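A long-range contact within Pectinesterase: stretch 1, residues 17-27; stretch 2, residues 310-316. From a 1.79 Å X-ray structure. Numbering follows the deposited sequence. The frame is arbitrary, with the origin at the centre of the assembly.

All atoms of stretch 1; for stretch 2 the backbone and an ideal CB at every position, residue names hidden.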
# COMPACT_ATOMS: atom_id res chain seq x y z
N GLU A 17 6.45 -25.80 -1.95
CA GLU A 17 5.47 -24.74 -1.75
C GLU A 17 5.88 -23.38 -2.35
O GLU A 17 5.06 -22.68 -2.97
CB GLU A 17 5.21 -24.59 -0.26
CG GLU A 17 4.32 -25.69 0.32
CD GLU A 17 4.23 -25.62 1.84
OE1 GLU A 17 5.11 -24.99 2.46
OE2 GLU A 17 3.31 -26.23 2.44
N SER A 18 7.16 -23.02 -2.19
CA SER A 18 7.69 -21.76 -2.73
C SER A 18 7.47 -21.60 -4.22
O SER A 18 7.26 -20.49 -4.68
CB SER A 18 9.19 -21.58 -2.41
OG SER A 18 10.01 -22.40 -3.22
N ASN A 19 7.49 -22.70 -4.97
CA ASN A 19 7.29 -22.64 -6.43
C ASN A 19 5.89 -22.14 -6.84
O ASN A 19 5.69 -21.72 -7.99
CB ASN A 19 7.57 -24.00 -7.10
CG ASN A 19 9.00 -24.48 -6.93
OD1 ASN A 19 9.24 -25.59 -6.44
ND2 ASN A 19 9.95 -23.65 -7.34
N TYR A 20 4.92 -22.17 -5.92
CA TYR A 20 3.59 -21.66 -6.22
C TYR A 20 3.50 -20.14 -6.02
O TYR A 20 2.46 -19.56 -6.32
CB TYR A 20 2.50 -22.33 -5.37
CG TYR A 20 2.63 -23.84 -5.30
CD1 TYR A 20 2.99 -24.59 -6.43
CD2 TYR A 20 2.39 -24.51 -4.10
CE1 TYR A 20 3.12 -25.97 -6.36
CE2 TYR A 20 2.52 -25.89 -4.02
CZ TYR A 20 2.87 -26.62 -5.14
OH TYR A 20 2.99 -28.00 -5.04
N PHE A 21 4.57 -19.52 -5.51
CA PHE A 21 4.53 -18.10 -5.16
C PHE A 21 5.71 -17.37 -5.74
O PHE A 21 6.79 -17.35 -5.16
CB PHE A 21 4.51 -17.96 -3.65
CG PHE A 21 3.37 -18.67 -3.02
CD1 PHE A 21 2.09 -18.14 -3.09
CD2 PHE A 21 3.56 -19.90 -2.41
CE1 PHE A 21 1.03 -18.80 -2.50
CE2 PHE A 21 2.51 -20.57 -1.83
CZ PHE A 21 1.24 -20.03 -1.88
N THR A 22 5.47 -16.76 -6.88
CA THR A 22 6.49 -16.10 -7.66
C THR A 22 5.83 -14.86 -8.27
O THR A 22 4.60 -14.74 -8.27
CB THR A 22 6.99 -17.01 -8.80
OG1 THR A 22 5.94 -17.16 -9.77
CG2 THR A 22 7.37 -18.38 -8.28
N THR A 23 6.62 -13.95 -8.83
CA THR A 23 6.05 -12.78 -9.49
C THR A 23 5.05 -13.20 -10.56
O THR A 23 3.97 -12.63 -10.67
CB THR A 23 7.11 -11.86 -10.15
OG1 THR A 23 7.77 -12.59 -11.20
CG2 THR A 23 8.12 -11.34 -9.13
N ALA A 24 5.41 -14.22 -11.34
CA ALA A 24 4.56 -14.70 -12.42
C ALA A 24 3.22 -15.23 -11.91
O ALA A 24 2.18 -15.11 -12.53
CB ALA A 24 5.29 -15.79 -13.20
N THR A 25 3.29 -15.85 -10.76
CA THR A 25 2.17 -16.49 -10.17
C THR A 25 1.20 -15.44 -9.58
O THR A 25 -0.01 -15.47 -9.85
CB THR A 25 2.77 -17.53 -9.21
OG1 THR A 25 2.67 -18.84 -9.81
CG2 THR A 25 2.17 -17.50 -7.92
N TYR A 26 1.74 -14.48 -8.85
CA TYR A 26 0.94 -13.35 -8.32
C TYR A 26 0.35 -12.43 -9.43
O TYR A 26 -0.72 -11.82 -9.27
CB TYR A 26 1.79 -12.56 -7.30
CG TYR A 26 1.74 -13.09 -5.90
CD1 TYR A 26 2.57 -14.13 -5.48
CD2 TYR A 26 0.87 -12.53 -4.96
CE1 TYR A 26 2.50 -14.63 -4.19
CE2 TYR A 26 0.81 -13.02 -3.67
CZ TYR A 26 1.62 -14.07 -3.30
OH TYR A 26 1.55 -14.53 -2.02
N LEU A 27 1.04 -12.34 -10.57
CA LEU A 27 0.60 -11.54 -11.69
C LEU A 27 -0.64 -12.12 -12.37
O LEU A 27 -1.40 -11.38 -13.00
CB LEU A 27 1.73 -11.37 -12.72
CG LEU A 27 2.82 -10.34 -12.43
CD1 LEU A 27 4.01 -10.57 -13.37
CD2 LEU A 27 2.29 -8.93 -12.54
N UNK A 310 -6.08 -12.24 5.72
CA UNK A 310 -4.94 -11.61 5.04
C UNK A 310 -3.86 -12.57 4.60
O UNK A 310 -3.43 -13.43 5.37
CB UNK A 310 -4.31 -10.56 5.96
N UNK A 311 -3.41 -12.42 3.36
CA UNK A 311 -2.40 -13.30 2.76
C UNK A 311 -1.15 -12.49 2.45
O UNK A 311 -1.24 -11.44 1.81
CB UNK A 311 -2.93 -13.97 1.49
N UNK A 312 -0.00 -13.01 2.89
CA UNK A 312 1.29 -12.36 2.74
C UNK A 312 2.43 -13.38 2.71
O UNK A 312 2.56 -14.17 3.60
CB UNK A 312 1.51 -11.36 3.87
N UNK A 313 3.25 -13.31 1.68
CA UNK A 313 4.50 -14.05 1.61
C UNK A 313 5.68 -13.10 1.48
O UNK A 313 5.70 -12.23 0.60
CB UNK A 313 4.48 -15.03 0.44
N UNK A 314 6.66 -13.24 2.38
CA UNK A 314 7.93 -12.53 2.28
C UNK A 314 8.98 -13.54 1.87
O UNK A 314 9.28 -14.46 2.63
CB UNK A 314 8.30 -11.84 3.59
N UNK A 315 9.51 -13.38 0.66
CA UNK A 315 10.42 -14.35 0.04
C UNK A 315 11.74 -13.71 -0.38
O UNK A 315 11.74 -12.66 -1.01
CB UNK A 315 9.75 -15.00 -1.18
N UNK A 316 12.87 -14.37 -0.05
CA UNK A 316 14.20 -13.93 -0.50
C UNK A 316 14.44 -12.44 -0.27
O UNK A 316 14.96 -11.72 -1.11
CB UNK A 316 14.38 -14.25 -1.99

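Stretch 2 runs mostly as an extended strand, so its side chains alternate, and the odd positions turn toward stretch 1.

Position 310 has an ideal CB with nothing of stretch 1 near it, and its backbone angles (-47/133) are open to most residues. Stretch 1 sets no demand here; the residue is G310.

At 311 the CA-to-CB bond points toward stretch 1, but nothing lies within 5.5 Å of the ideal CB, so only a fairly long side chain could make contact. What waits there is the hydroxyl of Y26, beside the ring of F21. A polar chain with an acceptor would suit, glutamine or glutamate. The deposited residue is Q311. With chi1 t and chi2 m it brings OE1 to the ring edge of Y26, where Y26 OH donates a hydrogen bond to Q311 OE1 at 2.9 Å. Its amide end also passes F21, with Q311 NE2 4.1 Å from F21 CE1.

Position 312 points away, and stretch 1 leaves the choice free. It is L312.

Position 313 points straight in: its ideal CB is 3.9 Å from Y26 OH and 5.0 Å from F21 CB. An aromatic face dominates the space ahead, which favours an apolar chain of moderate length; valine, isoleucine, leucine or methionine are all plausible, and a beta-branched residue also suits the strand angles (-120/126). The residue is I313. With chi1 m and chi2 t, its CD1 sits over one face of F21, 3.2 Å from the ring centroid and 19° off the normal, a close CH-pi contact. The same methyl, I313 CD1, lies 3.5 Å from Y26 OH.

Position 314 is out of reach of stretch 1. It is I314.

At 315 the bond again points toward stretch 1, yet the nearest atom to the ideal CB is F21 O, 5.5 Å off. The beta turn from S18 to F21 presents carbonyl oxygens, so a long donor is wanted: lysine or arginine. K315 extends fully, all four chi angles t, and its ammonium reaches the carbonyl oxygens of the turn's first and last residues. K315 NZ donates to F21 O at 2.9 Å and, weakly, to S18 O at 3.2 Å. A water adds a further link, accepting from K315 NZ and donating to S18 OG, each at 3.0 Å.

Position 316 leaves the strand with angles of 49/43, and although its CB points toward stretch 1, nothing is close. Asparagine or glycine would take these angles readily; the residue is E316, which makes its bonds elsewhere in the structure.

Stretch 2 310-316: GQLIIKE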
# COMPACT_ATOMS: atom_id res chain seq x y z
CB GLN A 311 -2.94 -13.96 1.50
CG GLN A 311 -2.23 -15.24 1.06
CD GLN A 311 -0.93 -15.03 0.31
OE1 GLN A 311 -0.72 -13.98 -0.32
NE2 GLN A 311 -0.04 -16.02 0.37
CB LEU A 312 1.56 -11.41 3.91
CG LEU A 312 2.96 -10.83 4.01
CD1 LEU A 312 3.34 -9.95 2.82
CD2 LEU A 312 3.04 -10.00 5.29
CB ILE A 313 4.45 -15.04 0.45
CG1 ILE A 313 3.45 -16.15 0.82
CG2 ILE A 313 5.85 -15.61 0.17
CD1 ILE A 313 3.19 -17.10 -0.31
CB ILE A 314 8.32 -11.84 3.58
CG1 ILE A 314 7.26 -10.81 3.95
CG2 ILE A 314 9.68 -11.16 3.45
CD1 ILE A 314 7.32 -10.34 5.38
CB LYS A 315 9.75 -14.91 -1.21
CG LYS A 315 10.59 -15.88 -2.02
CD LYS A 315 9.69 -16.66 -2.97
CE LYS A 315 10.46 -17.63 -3.85
NZ LYS A 315 9.53 -18.30 -4.80
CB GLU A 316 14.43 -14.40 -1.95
CG GLU A 316 14.39 -15.92 -1.96
CD GLU A 316 14.58 -16.57 -3.30
OE1 GLU A 316 14.77 -15.84 -4.28
OE2 GLU A 316 14.55 -17.83 -3.35
O HOH W 1 11.14 -20.80 -5.43
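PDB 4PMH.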